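Local structure of oxysterol-binding protein homolog 1 (5H28) at residues Asp211-Asp216 with Ser258-Thr263; Ser141-Glu146 with Pro170-Leu175; Arg227-Asn232 with Ile242-Lys247. The protein transfers sterols and other lipids between membranes through the cytosol, its ankyrin-repeat domain (this chain) targeting it to the nucleus-vacuole junction through NVJ1. One frame throughout, in Å; residues are numbered along the deposited sequence.

Overall arrangement
All three contacts fold a segment of the ankyrin domain against another without any strand pairing. Contact 2, its centre about 7 Å from the centre of the chain, is partly buried: helix 130-156 meets the short helix 172-175 and the residues before it through an aromatic ring, a guanidinium and an amide. Contacts 1 and 3 share the same elements, the long connection between helices 199-207 and 241-256 and that last helix with its tail. Contact 1 is a surface contact held by carboxylates, a lysine, waters and an isoleucine over a phenylalanine ring. Contact 3, its centre about 37 Å from that of the chain, has no direct hydrogen bond across it and relies on apolar packing and water bridges.

Contact 1 (Asp211-Asp216 with Ser258-Thr263); sequences DPFKRD and SVIDVT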
ATOM      1  N   ASP A 211     -12.863  -5.607 -12.792  1.00 10.40           N
ATOM      2  CA  ASP A 211     -14.248  -6.076 -12.812  1.00 10.03           C
ATOM      3  C   ASP A 211     -14.927  -5.885 -14.174  1.00  9.22           C
ATOM      4  O   ASP A 211     -15.008  -4.768 -14.681  1.00  8.83           O
ATOM      5  CB  ASP A 211     -15.024  -5.341 -11.709  1.00 11.85           C
ATOM      6  CG  ASP A 211     -16.518  -5.614 -11.744  1.00 11.84           C
ATOM      7  OD1 ASP A 211     -16.932  -6.662 -12.279  1.00 13.29           O
ATOM      8  OD2 ASP A 211     -17.278  -4.777 -11.212  1.00 15.76           O
ATOM      9  N   PRO A 212     -15.424  -6.978 -14.785  1.00  8.92           N
ATOM     10  CA  PRO A 212     -16.091  -6.894 -16.090  1.00  9.53           C
ATOM     11  C   PRO A 212     -17.443  -6.178 -16.043  1.00  9.18           C
ATOM     12  O   PRO A 212     -18.028  -5.865 -17.081  1.00 11.26           O
ATOM     13  CB  PRO A 212     -16.219  -8.359 -16.508  1.00 11.07           C
ATOM     14  CG  PRO A 212     -16.409  -9.058 -15.192  1.00 10.12           C
ATOM     15  CD  PRO A 212     -15.371  -8.376 -14.315  1.00  8.96           C
ATOM     16  N   PHE A 213     -17.928  -5.916 -14.832  1.00  8.26           N
ATOM     17  CA  PHE A 213     -19.206  -5.235 -14.640  1.00  8.81           C
ATOM     18  C   PHE A 213     -19.036  -3.723 -14.542  1.00  9.28           C
ATOM     19  O   PHE A 213     -20.013  -2.981 -14.560  1.00  9.21           O
ATOM     20  CB  PHE A 213     -19.880  -5.731 -13.357  1.00  8.95           C
ATOM     21  CG  PHE A 213     -20.468  -7.105 -13.467  1.00 10.79           C
ATOM     22  CD1 PHE A 213     -21.708  -7.298 -14.065  1.00 11.76           C
ATOM     23  CD2 PHE A 213     -19.784  -8.206 -12.968  1.00 11.26           C
ATOM     24  CE1 PHE A 213     -22.262  -8.573 -14.159  1.00 12.76           C
ATOM     25  CE2 PHE A 213     -20.328  -9.484 -13.056  1.00 12.61           C
ATOM     26  CZ  PHE A 213     -21.569  -9.668 -13.654  1.00 13.01           C
ATOM     27  N   LYS A 214     -17.793  -3.268 -14.440  1.00  8.15           N
ATOM     28  CA  LYS A 214     -17.525  -1.842 -14.308  1.00  8.84           C
ATOM     29  C   LYS A 214     -17.695  -1.063 -15.606  1.00  8.73           C
ATOM     30  O   LYS A 214     -17.191  -1.462 -16.658  1.00 10.10           O
ATOM     31  CB  LYS A 214     -16.109  -1.628 -13.769  1.00  9.95           C
ATOM     32  CG  LYS A 214     -15.791  -0.189 -13.401  1.00 12.22           C
ATOM     33  CD  LYS A 214     -16.605   0.261 -12.195  1.00 16.74           C
ATOM     34  CE  LYS A 214     -16.341   1.717 -11.860  1.00 19.73           C
ATOM     35  NZ  LYS A 214     -17.045   2.124 -10.615  1.00 23.33           N
ATOM     36  N   ARG A 215     -18.411   0.053 -15.522  1.00  9.74           N
ATOM     37  CA  ARG A 215     -18.637   0.919 -16.674  1.00  9.64           C
ATOM     38  C   ARG A 215     -17.649   2.080 -16.630  1.00  9.65           C
ATOM     39  O   ARG A 215     -17.432   2.681 -15.572  1.00 11.35           O
ATOM     40  CB  ARG A 215     -20.076   1.445 -16.651  1.00 10.49           C
ATOM     41  CG  ARG A 215     -21.114   0.338 -16.771  1.00 13.46           C
ATOM     42  CD  ARG A 215     -22.522   0.817 -16.444  1.00 15.11           C
ATOM     43  NE  ARG A 215     -23.498  -0.262 -16.596  1.00 17.60           N
ATOM     44  CZ  ARG A 215     -23.873  -0.768 -17.766  1.00 16.55           C
ATOM     45  NH1 ARG A 215     -24.760  -1.749 -17.813  1.00 15.10           N
ATOM     46  NH2 ARG A 215     -23.366  -0.287 -18.892  1.00 17.26           N
ATOM     47  N   ASP A 216     -17.034   2.387 -17.770  1.00  9.56           N
ATOM     48  CA  ASP A 216     -16.083   3.491 -17.818  1.00  9.63           C
ATOM     49  C   ASP A 216     -16.795   4.837 -17.927  1.00 10.20           C
ATOM     50  O   ASP A 216     -18.018   4.906 -17.801  1.00 12.12           O
ATOM     51  CB  ASP A 216     -15.079   3.305 -18.968  1.00 10.28           C
ATOM     52  CG  ASP A 216     -15.705   3.454 -20.348  1.00 11.67           C
ATOM     53  OD1 ASP A 216     -16.908   3.765 -20.462  1.00 11.39           O
ATOM     54  OD2 ASP A 216     -14.966   3.259 -21.335  1.00 14.67           O
ATOM     55  N   SER A 258     -18.168 -12.850  -9.386  1.00 13.92           N
ATOM     56  CA  SER A 258     -18.784 -13.065  -8.077  1.00 15.63           C
ATOM     57  C   SER A 258     -19.070 -11.795  -7.270  1.00 15.88           C
ATOM     58  O   SER A 258     -20.171 -11.622  -6.744  1.00 16.93           O
ATOM     59  CB  SER A 258     -17.930 -14.027  -7.244  1.00 16.69           C
ATOM     60  OG  SER A 258     -17.880 -15.309  -7.847  1.00 20.25           O
ATOM     61  N   VAL A 259     -18.089 -10.906  -7.168  1.00 14.60           N
ATOM     62  CA  VAL A 259     -18.283  -9.667  -6.422  1.00 15.57           C
ATOM     63  C   VAL A 259     -18.220  -8.444  -7.335  1.00 13.88           C
ATOM     64  O   VAL A 259     -17.156  -8.068  -7.828  1.00 15.81           O
ATOM     65  CB  VAL A 259     -17.243  -9.527  -5.291  1.00 17.29           C
ATOM     66  CG1 VAL A 259     -15.847  -9.683  -5.847  1.00 20.40           C
ATOM     67  CG2 VAL A 259     -17.405  -8.179  -4.597  1.00 18.50           C
ATOM     68  N   ILE A 260     -19.380  -7.834  -7.554  1.00 13.07           N
ATOM     69  CA  ILE A 260     -19.504  -6.663  -8.416  1.00 12.99           C
ATOM     70  C   ILE A 260     -19.080  -5.399  -7.681  1.00 13.01           C
ATOM     71  O   ILE A 260     -19.480  -5.180  -6.540  1.00 14.77           O
ATOM     72  CB  ILE A 260     -20.972  -6.482  -8.891  1.00 12.30           C
ATOM     73  CG1 ILE A 260     -21.429  -7.711  -9.678  1.00 14.36           C
ATOM     74  CG2 ILE A 260     -21.093  -5.230  -9.750  1.00 15.40           C
ATOM     75  CD1 ILE A 260     -22.895  -7.673 -10.075  1.00 15.26           C
ATOM     76  N   ASP A 261     -18.273  -4.563  -8.327  1.00 12.09           N
ATOM     77  CA  ASP A 261     -17.845  -3.326  -7.691  1.00 13.55           C
ATOM     78  C   ASP A 261     -19.073  -2.423  -7.579  1.00 13.81           C
ATOM     79  O   ASP A 261     -19.813  -2.247  -8.546  1.00 15.98           O
ATOM     80  CB  ASP A 261     -16.759  -2.640  -8.523  1.00 17.18           C
ATOM     81  CG  ASP A 261     -16.112  -1.482  -7.789  1.00 20.24           C
ATOM     82  OD1 ASP A 261     -15.529  -1.715  -6.709  1.00 23.65           O
ATOM     83  OD2 ASP A 261     -16.185  -0.339  -8.288  1.00 24.16           O
ATOM     84  N   VAL A 262     -19.300  -1.867  -6.394  1.00 12.02           N
ATOM     85  CA  VAL A 262     -20.446  -0.994  -6.175  1.00 11.11           C
ATOM     86  C   VAL A 262     -20.003   0.433  -5.891  1.00 10.58           C
ATOM     87  O   VAL A 262     -19.222   0.671  -4.969  1.00 11.43           O
ATOM     88  CB  VAL A 262     -21.310  -1.491  -4.988  1.00  9.79           C
ATOM     89  CG1 VAL A 262     -22.390  -0.470  -4.661  1.00 11.16           C
ATOM     90  CG2 VAL A 262     -21.947  -2.832  -5.333  1.00 10.97           C
ATOM     91  N   THR A 263     -20.499   1.372  -6.694  1.00 10.80           N
ATOM     92  CA  THR A 263     -20.177   2.788  -6.534  1.00 11.87           C
ATOM     93  C   THR A 263     -21.419   3.631  -6.805  1.00 13.72           C
ATOM     94  O   THR A 263     -22.458   3.102  -7.220  1.00 12.24           O
ATOM     95  CB  THR A 263     -19.059   3.235  -7.504  1.00 13.03           C
ATOM     96  OG1 THR A 263     -19.507   3.094  -8.856  1.00 14.55           O
ATOM     97  CG2 THR A 263     -17.809   2.392  -7.299  1.00 14.02           C
TER
HETATM   98  O   HOH W   1     -19.111  -2.691 -11.230  1.00 13.05           O
HETATM   99  O   HOH W   2     -19.557   0.217 -10.409  1.00 20.24           O
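An Asx turn at the end of the predicted third ankyrin repeat meets the C-terminal tail here, with D211 and D261 at its middle. D211 is anti about chi1 (173°), its CG beside the carbonyl carbon, and its two oxygens divide the work. OD1 accepts from F213 N at 2.8 Å, closing the turn. OD2 takes the N-H of D261 at 3.1 Å, nearly straight (167°) and from above the carboxylate plane. An aspartate suits the place because its short arm serves its own turn and the tail together. An alanine here would probably leave the N-H of D261 and that of F213 without their acceptor, letting the tail shift away from the turn. Beside it, I260 lays CG1 over one face of the F213 ring, displaced toward the rim, in a CH-pi contact 4.0 Å from the ring centroid. K214, bent at chi2, sends NZ to D261 OD2 in a long, weak salt bridge of 3.5 Å. Two waters fill in the polar side: one gives its hydrogens to D211 OD2 and D261 O, and the other accepts from K214 NZ at 3.2 Å while donating to D261 O.

Contact 2 (Ser141-Glu146 with Pro170-Leu175); sequences STYVAE and PRNAEL
The ring of Y143, on helix 130-156 of this ankyrin-repeat domain, slides over the guanidinium of R171, and the tyrosine can be followed outward atom by atom. CB already comes within 3.9 Å of R171 NH2, and CG lies anti to the backbone N (chi1 176°). Next, CG, CD1 and CE1 meet R171 NH1, which sits over the centre of one ring face, and CD2 meets R171 CZ. The two flat groups are stacked with planes 8° apart and centres 3.7 Å apart, a cation-pi arrangement with the charge over the ring. CD2 also touches L175 CD1 at 3.7 Å, an apolar neighbour that meets the ring obliquely. Farther out, CE2 and CZ rest against R171 CD, so the extended arginine chain and the ring run past each other in opposite directions. At the tip, Y143 OH donates to N172 OD1 at 2.6 Å. A water donates to Y143 OH while accepting from N172 ND2. That amide also reaches I166 O, which should limit its rotation. R171 NE forms a salt bridge with D113, so the guanidinium has a charged partner as well as the ring on its face. One residue on, V144 CG2 meets L175 CD2 at 4.1 Å. The contact thus joins the long helix 130-156 to the short helix 172-175, with the loop at D113 and C114 beside L175.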
ATOM      1  N   SER A 141      -2.817  13.156  -1.583  1.00  8.17           N
ATOM      2  CA  SER A 141      -3.303  13.482  -2.920  1.00  8.77           C
ATOM      3  C   SER A 141      -2.164  13.475  -3.933  1.00  8.34           C
ATOM      4  O   SER A 141      -2.339  13.027  -5.069  1.00  8.19           O
ATOM      5  CB  SER A 141      -4.029  14.837  -2.926  1.00 10.57           C
ATOM      6  OG  SER A 141      -3.167  15.911  -2.599  1.00 16.62           O
ATOM      7  N   THR A 142      -0.993  13.945  -3.516  1.00  8.99           N
ATOM      8  CA  THR A 142       0.161  13.963  -4.401  1.00  8.95           C
ATOM      9  C   THR A 142       0.574  12.530  -4.716  1.00  9.09           C
ATOM     10  O   THR A 142       0.835  12.187  -5.872  1.00  8.77           O
ATOM     11  CB  THR A 142       1.344  14.720  -3.759  1.00 10.81           C
ATOM     12  OG1 THR A 142       0.990  16.100  -3.596  1.00 13.23           O
ATOM     13  CG2 THR A 142       2.581  14.625  -4.634  1.00 12.05           C
ATOM     14  N   TYR A 143       0.619  11.687  -3.690  1.00  7.58           N
ATOM     15  CA  TYR A 143       0.995  10.291  -3.878  1.00  7.25           C
ATOM     16  C   TYR A 143       0.004   9.578  -4.797  1.00  7.12           C
ATOM     17  O   TYR A 143       0.397   8.781  -5.648  1.00  8.13           O
ATOM     18  CB  TYR A 143       1.050   9.553  -2.538  1.00  8.33           C
ATOM     19  CG  TYR A 143       1.336   8.079  -2.699  1.00  8.38           C
ATOM     20  CD1 TYR A 143       2.626   7.627  -2.978  1.00  7.37           C
ATOM     21  CD2 TYR A 143       0.309   7.141  -2.626  1.00  7.12           C
ATOM     22  CE1 TYR A 143       2.883   6.277  -3.182  1.00  9.72           C
ATOM     23  CE2 TYR A 143       0.555   5.787  -2.830  1.00  6.26           C
ATOM     24  CZ  TYR A 143       1.846   5.363  -3.108  1.00  7.27           C
ATOM     25  OH  TYR A 143       2.101   4.028  -3.318  1.00 10.27           O
ATOM     26  N   VAL A 144      -1.283   9.852  -4.613  1.00  6.63           N
ATOM     27  CA  VAL A 144      -2.309   9.231  -5.438  1.00  7.47           C
ATOM     28  C   VAL A 144      -2.111   9.595  -6.909  1.00  7.59           C
ATOM     29  O   VAL A 144      -2.188   8.730  -7.785  1.00  7.10           O
ATOM     30  CB  VAL A 144      -3.723   9.658  -4.971  1.00  8.14           C
ATOM     31  CG1 VAL A 144      -4.773   9.230  -5.989  1.00  9.29           C
ATOM     32  CG2 VAL A 144      -4.025   9.025  -3.618  1.00  9.31           C
ATOM     33  N   ALA A 145      -1.844  10.869  -7.178  1.00  8.17           N
ATOM     34  CA  ALA A 145      -1.639  11.312  -8.552  1.00  8.59           C
ATOM     35  C   ALA A 145      -0.381  10.689  -9.150  1.00  8.11           C
ATOM     36  O   ALA A 145      -0.389  10.238 -10.297  1.00  7.39           O
ATOM     37  CB  ALA A 145      -1.551  12.837  -8.609  1.00  9.55           C
ATOM     38  N   GLU A 146       0.698  10.652  -8.379  1.00  6.79           N
ATOM     39  CA  GLU A 146       1.941  10.076  -8.883  1.00  7.53           C
ATOM     40  C   GLU A 146       1.822   8.573  -9.114  1.00  7.68           C
ATOM     41  O   GLU A 146       2.410   8.037 -10.051  1.00  7.52           O
ATOM     42  CB  GLU A 146       3.098  10.388  -7.933  1.00 10.87           C
ATOM     43  CG  GLU A 146       3.469  11.865  -7.927  1.00 15.97           C
ATOM     44  CD  GLU A 146       4.642  12.183  -7.024  1.00 21.62           C
ATOM     45  OE1 GLU A 146       5.115  13.338  -7.054  1.00 24.92           O
ATOM     46  OE2 GLU A 146       5.090  11.283  -6.282  1.00 26.69           O
ATOM     47  N   PRO A 170       0.866  -2.721  -0.302  1.00 13.61           N
ATOM     48  CA  PRO A 170      -0.253  -2.624   0.640  1.00 13.58           C
ATOM     49  C   PRO A 170      -0.972  -1.275   0.557  1.00 12.80           C
ATOM     50  O   PRO A 170      -2.196  -1.212   0.605  1.00 13.09           O
ATOM     51  CB  PRO A 170       0.422  -2.845   1.993  1.00 14.15           C
ATOM     52  CG  PRO A 170       1.539  -3.782   1.649  1.00 14.25           C
ATOM     53  CD  PRO A 170       2.093  -3.169   0.381  1.00 13.08           C
ATOM     54  N   ARG A 171      -0.202  -0.200   0.420  1.00 12.96           N
ATOM     55  CA  ARG A 171      -0.779   1.135   0.339  1.00 12.05           C
ATOM     56  C   ARG A 171      -1.601   1.332  -0.934  1.00 11.47           C
ATOM     57  O   ARG A 171      -2.637   1.990  -0.916  1.00 10.84           O
ATOM     58  CB  ARG A 171       0.323   2.192   0.397  1.00 12.80           C
ATOM     59  CG  ARG A 171      -0.196   3.606   0.587  1.00 13.03           C
ATOM     60  CD  ARG A 171       0.924   4.621   0.498  1.00 12.42           C
ATOM     61  NE  ARG A 171       0.464   5.958   0.850  1.00 10.61           N
ATOM     62  CZ  ARG A 171       1.216   7.049   0.782  1.00  9.20           C
ATOM     63  NH1 ARG A 171       2.474   6.963   0.370  1.00 10.71           N
ATOM     64  NH2 ARG A 171       0.711   8.224   1.129  1.00  9.37           N
ATOM     65  N   ASN A 172      -1.140   0.763  -2.041  1.00 11.15           N
ATOM     66  CA  ASN A 172      -1.868   0.918  -3.291  1.00 11.00           C
ATOM     67  C   ASN A 172      -3.164   0.126  -3.338  1.00 12.36           C
ATOM     68  O   ASN A 172      -4.034   0.406  -4.158  1.00 11.82           O
ATOM     69  CB  ASN A 172      -0.973   0.550  -4.472  1.00  9.03           C
ATOM     70  CG  ASN A 172       0.129   1.560  -4.691  1.00  8.46           C
ATOM     71  OD1 ASN A 172       0.068   2.681  -4.175  1.00  9.50           O
ATOM     72  ND2 ASN A 172       1.137   1.182  -5.464  1.00  8.12           N
ATOM     73  N   ALA A 173      -3.302  -0.853  -2.451  1.00 13.03           N
ATOM     74  CA  ALA A 173      -4.518  -1.653  -2.412  1.00 14.69           C
ATOM     75  C   ALA A 173      -5.733  -0.746  -2.209  1.00 15.88           C
ATOM     76  O   ALA A 173      -6.824  -1.043  -2.693  1.00 16.44           O
ATOM     77  CB  ALA A 173      -4.432  -2.674  -1.291  1.00 16.35           C
ATOM     78  N   GLU A 174      -5.537   0.364  -1.499  1.00 16.33           N
ATOM     79  CA  GLU A 174      -6.619   1.309  -1.237  1.00 18.49           C
ATOM     80  C   GLU A 174      -6.482   2.653  -1.951  1.00 17.43           C
ATOM     81  O   GLU A 174      -7.468   3.373  -2.107  1.00 19.40           O
ATOM     82  CB  GLU A 174      -6.751   1.564   0.269  1.00 21.87           C
ATOM     83  CG  GLU A 174      -7.928   0.862   0.932  1.00 27.25           C
ATOM     84  CD  GLU A 174      -7.841  -0.648   0.847  1.00 28.65           C
ATOM     85  OE1 GLU A 174      -6.871  -1.222   1.386  1.00 32.40           O
ATOM     86  OE2 GLU A 174      -8.745  -1.263   0.239  1.00 32.21           O
ATOM     87  N   LEU A 175      -5.272   3.000  -2.385  1.00 14.51           N
ATOM     88  CA  LEU A 175      -5.073   4.284  -3.054  1.00 13.13           C
ATOM     89  C   LEU A 175      -5.031   4.234  -4.576  1.00 13.32           C
ATOM     90  O   LEU A 175      -4.965   5.273  -5.234  1.00 13.22           O
ATOM     91  CB  LEU A 175      -3.816   4.971  -2.515  1.00 11.63           C
ATOM     92  CG  LEU A 175      -3.937   5.389  -1.045  1.00 11.41           C
ATOM     93  CD1 LEU A 175      -2.718   6.197  -0.648  1.00 11.00           C
ATOM     94  CD2 LEU A 175      -5.207   6.206  -0.835  1.00 11.28           C
TER
HETATM   95  O   HOH W   3       3.012   3.340  -6.182  1.00 12.66           O
HETATM   96  O   HOH W   4      -3.535   6.221  -7.504  1.00 11.55           O

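Contact 3 (Arg227-Asn232 with Ile242-Lys247); sequences RKVNEN and IDIELK
I244 with E231 and N232 forms the dry, apolar part of this contact, where the loop 227-232 wraps over helix 241-256 of the ankyrin domain. I244 CG1 lies 3.8 Å from E231 O, its CD1 touches E231 CB at 4.0 Å, and CG2 faces N232 O; a branched apolar side chain suits this spot, its branches lying against the backbone of E231 and N232. V229 CG1 adds a looser apolar touch on I244 CG1 at 4.5 Å. The other end is wetter. There the aliphatic stem of R227 lies tight against the carboxylate, with D243 OD1 3.3 Å from R227 CG, but its charged end is loose: R227 NH1 and D243 OD2 stand 4.1 Å apart, beyond a salt bridge, the guanidinium and carboxylate planes nearly perpendicular. Waters make up the difference: one accepts from R227 N and donates to D243 OD1 at 2.6 Å, and another, in the guanidinium plane, joins NH1 to D243 OD2. D243 finds its direct charged mate in R197, through OD1. K247 is extended beyond CG, its NZ 3.8 Å from V229 O. Helix 241-256 also packs against helix 199-207, where L246 touches C202 and E245 pairs with R203.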
ATOM      1  N   ARG A 227     -15.020  -6.003 -30.681  1.00 15.40           N
ATOM      2  CA  ARG A 227     -15.527  -5.836 -32.041  1.00 18.22           C
ATOM      3  C   ARG A 227     -16.851  -6.575 -32.165  1.00 18.91           C
ATOM      4  O   ARG A 227     -17.002  -7.682 -31.650  1.00 17.99           O
ATOM      5  CB  ARG A 227     -14.553  -6.411 -33.072  1.00 19.97           C
ATOM      6  CG  ARG A 227     -13.308  -5.588 -33.336  1.00 23.19           C
ATOM      7  CD  ARG A 227     -12.657  -6.062 -34.629  1.00 24.53           C
ATOM      8  NE  ARG A 227     -13.505  -5.785 -35.789  1.00 25.88           N
ATOM      9  CZ  ARG A 227     -13.383  -6.379 -36.973  1.00 26.96           C
ATOM     10  NH1 ARG A 227     -12.445  -7.296 -37.168  1.00 26.98           N
ATOM     11  NH2 ARG A 227     -14.196  -6.048 -37.969  1.00 27.29           N
ATOM     12  N   LYS A 228     -17.810  -5.963 -32.849  1.00 19.90           N
ATOM     13  CA  LYS A 228     -19.118  -6.576 -33.027  1.00 23.75           C
ATOM     14  C   LYS A 228     -19.047  -7.737 -34.015  1.00 26.28           C
ATOM     15  O   LYS A 228     -19.249  -7.547 -35.214  1.00 28.47           O
ATOM     16  CB  LYS A 228     -20.123  -5.540 -33.537  1.00 24.58           C
ATOM     17  CG  LYS A 228     -20.238  -4.281 -32.687  1.00 27.14           C
ATOM     18  CD  LYS A 228     -20.654  -4.589 -31.257  1.00 28.51           C
ATOM     19  CE  LYS A 228     -21.055  -3.318 -30.521  1.00 29.32           C
ATOM     20  NZ  LYS A 228     -20.009  -2.262 -30.608  1.00 31.26           N
ATOM     21  N   VAL A 229     -18.757  -8.935 -33.518  1.00 27.08           N
ATOM     22  CA  VAL A 229     -18.679 -10.101 -34.390  1.00 29.43           C
ATOM     23  C   VAL A 229     -19.687 -11.168 -33.962  1.00 29.20           C
ATOM     24  O   VAL A 229     -20.039 -11.268 -32.787  1.00 29.66           O
ATOM     25  CB  VAL A 229     -17.255 -10.695 -34.406  1.00 30.03           C
ATOM     26  CG1 VAL A 229     -16.997 -11.501 -33.145  1.00 30.63           C
ATOM     27  CG2 VAL A 229     -17.074 -11.535 -35.650  1.00 31.58           C
ATOM     28  N   ASN A 230     -20.139 -11.966 -34.925  1.00 29.59           N
ATOM     29  CA  ASN A 230     -21.143 -13.001 -34.684  1.00 28.85           C
ATOM     30  C   ASN A 230     -20.674 -14.334 -34.095  1.00 26.33           C
ATOM     31  O   ASN A 230     -21.193 -14.787 -33.074  1.00 26.62           O
ATOM     32  CB  ASN A 230     -21.895 -13.293 -35.989  1.00 31.34           C
ATOM     33  CG  ASN A 230     -22.545 -12.057 -36.584  1.00 34.52           C
ATOM     34  OD1 ASN A 230     -23.138 -12.115 -37.664  1.00 37.18           O
ATOM     35  ND2 ASN A 230     -22.441 -10.935 -35.884  1.00 35.61           N
ATOM     36  N   GLU A 231     -19.700 -14.954 -34.746  1.00 23.49           N
ATOM     37  CA  GLU A 231     -19.188 -16.263 -34.345  1.00 19.86           C
ATOM     38  C   GLU A 231     -18.744 -16.440 -32.889  1.00 20.33           C
ATOM     39  O   GLU A 231     -18.279 -15.500 -32.243  1.00 21.60           O
ATOM     40  CB  GLU A 231     -18.055 -16.664 -35.292  1.00 18.69           C
ATOM     41  CG  GLU A 231     -18.369 -16.399 -36.768  1.00 16.63           C
ATOM     42  CD  GLU A 231     -19.779 -16.822 -37.171  1.00 16.65           C
ATOM     43  OE1 GLU A 231     -20.203 -17.929 -36.786  1.00 16.06           O
ATOM     44  OE2 GLU A 231     -20.461 -16.050 -37.882  1.00 16.87           O
ATOM     45  N   ASN A 232     -18.888 -17.667 -32.388  1.00 19.74           N
ATOM     46  CA  ASN A 232     -18.521 -18.007 -31.011  1.00 20.56           C
ATOM     47  C   ASN A 232     -17.419 -19.061 -30.931  1.00 19.35           C
ATOM     48  O   ASN A 232     -16.998 -19.443 -29.841  1.00 20.17           O
ATOM     49  CB  ASN A 232     -19.741 -18.524 -30.245  1.00 24.29           C
ATOM     50  CG  ASN A 232     -20.846 -17.494 -30.135  1.00 26.77           C
ATOM     51  OD1 ASN A 232     -20.626 -16.378 -29.660  1.00 29.51           O
ATOM     52  ND2 ASN A 232     -22.046 -17.865 -30.568  1.00 29.42           N
ATOM     53  N   ILE A 242      -8.994 -13.346 -32.385  1.00  8.54           N
ATOM     54  CA  ILE A 242      -8.682 -12.558 -31.196  1.00  9.22           C
ATOM     55  C   ILE A 242      -9.945 -11.971 -30.576  1.00  9.42           C
ATOM     56  O   ILE A 242     -10.101 -11.963 -29.356  1.00 10.30           O
ATOM     57  CB  ILE A 242      -7.694 -11.415 -31.528  1.00 10.96           C
ATOM     58  CG1 ILE A 242      -6.311 -12.004 -31.819  1.00 13.10           C
ATOM     59  CG2 ILE A 242      -7.621 -10.421 -30.371  1.00 12.38           C
ATOM     60  CD1 ILE A 242      -5.281 -10.974 -32.234  1.00 15.26           C
ATOM     61  N   ASP A 243     -10.847 -11.493 -31.423  1.00  9.39           N
ATOM     62  CA  ASP A 243     -12.094 -10.902 -30.959  1.00  9.52           C
ATOM     63  C   ASP A 243     -12.967 -11.962 -30.300  1.00  9.23           C
ATOM     64  O   ASP A 243     -13.621 -11.703 -29.288  1.00  8.88           O
ATOM     65  CB  ASP A 243     -12.802 -10.261 -32.143  1.00 12.35           C
ATOM     66  CG  ASP A 243     -11.899  -9.295 -32.883  1.00 15.55           C
ATOM     67  OD1 ASP A 243     -11.616  -8.210 -32.335  1.00 14.65           O
ATOM     68  OD2 ASP A 243     -11.449  -9.634 -33.998  1.00 20.48           O
ATOM     69  N   ILE A 244     -12.975 -13.158 -30.873  1.00  9.30           N
ATOM     70  CA  ILE A 244     -13.752 -14.244 -30.302  1.00  9.33           C
ATOM     71  C   ILE A 244     -13.161 -14.612 -28.941  1.00  9.83           C
ATOM     72  O   ILE A 244     -13.895 -14.817 -27.974  1.00 10.90           O
ATOM     73  CB  ILE A 244     -13.745 -15.483 -31.229  1.00  8.30           C
ATOM     74  CG1 ILE A 244     -14.523 -15.167 -32.510  1.00  8.62           C
ATOM     75  CG2 ILE A 244     -14.359 -16.677 -30.515  1.00 10.18           C
ATOM     76  CD1 ILE A 244     -14.465 -16.262 -33.554  1.00 10.52           C
ATOM     77  N   GLU A 245     -11.834 -14.685 -28.869  1.00  9.67           N
ATOM     78  CA  GLU A 245     -11.151 -15.020 -27.623  1.00 10.86           C
ATOM     79  C   GLU A 245     -11.487 -13.987 -26.552  1.00 11.53           C
ATOM     80  O   GLU A 245     -11.781 -14.329 -25.405  1.00 12.30           O
ATOM     81  CB  GLU A 245      -9.633 -15.048 -27.839  1.00 12.48           C
ATOM     82  CG  GLU A 245      -8.846 -15.583 -26.643  1.00 14.53           C
ATOM     83  CD  GLU A 245      -7.337 -15.457 -26.805  1.00 16.39           C
ATOM     84  OE1 GLU A 245      -6.849 -15.467 -27.953  1.00 19.04           O
ATOM     85  OE2 GLU A 245      -6.638 -15.365 -25.776  1.00 18.11           O
ATOM     86  N   LEU A 246     -11.447 -12.719 -26.941  1.00 11.51           N
ATOM     87  CA  LEU A 246     -11.729 -11.622 -26.029  1.00 11.05           C
ATOM     88  C   LEU A 246     -13.173 -11.667 -25.521  1.00 11.30           C
ATOM     89  O   LEU A 246     -13.433 -11.444 -24.336  1.00 11.76           O
ATOM     90  CB  LEU A 246     -11.447 -10.294 -26.735  1.00 13.79           C
ATOM     91  CG  LEU A 246     -11.375  -9.039 -25.870  1.00 16.28           C
ATOM     92  CD1 LEU A 246     -10.391  -9.252 -24.731  1.00 16.74           C
ATOM     93  CD2 LEU A 246     -10.951  -7.858 -26.729  1.00 17.75           C
ATOM     94  N   LYS A 247     -14.108 -11.951 -26.420  1.00 10.34           N
ATOM     95  CA  LYS A 247     -15.516 -12.034 -26.047  1.00 10.59           C
ATOM     96  C   LYS A 247     -15.714 -13.183 -25.065  1.00 12.18           C
ATOM     97  O   LYS A 247     -16.382 -13.029 -24.039  1.00 12.15           O
ATOM     98  CB  LYS A 247     -16.379 -12.254 -27.294  1.00 12.98           C
ATOM     99  CG  LYS A 247     -17.873 -12.318 -27.021  1.00 17.82           C
ATOM    100  CD  LYS A 247     -18.660 -12.451 -28.314  1.00 22.38           C
ATOM    101  CE  LYS A 247     -20.159 -12.452 -28.059  1.00 25.48           C
ATOM    102  NZ  LYS A 247     -20.942 -12.546 -29.325  1.00 27.31           N
TER
HETATM  103  O   HOH W   5     -12.476  -6.989 -30.196  1.00 16.90           O
HETATM  104  O   HOH W   6     -10.397  -8.940 -36.270  1.00 37.48           O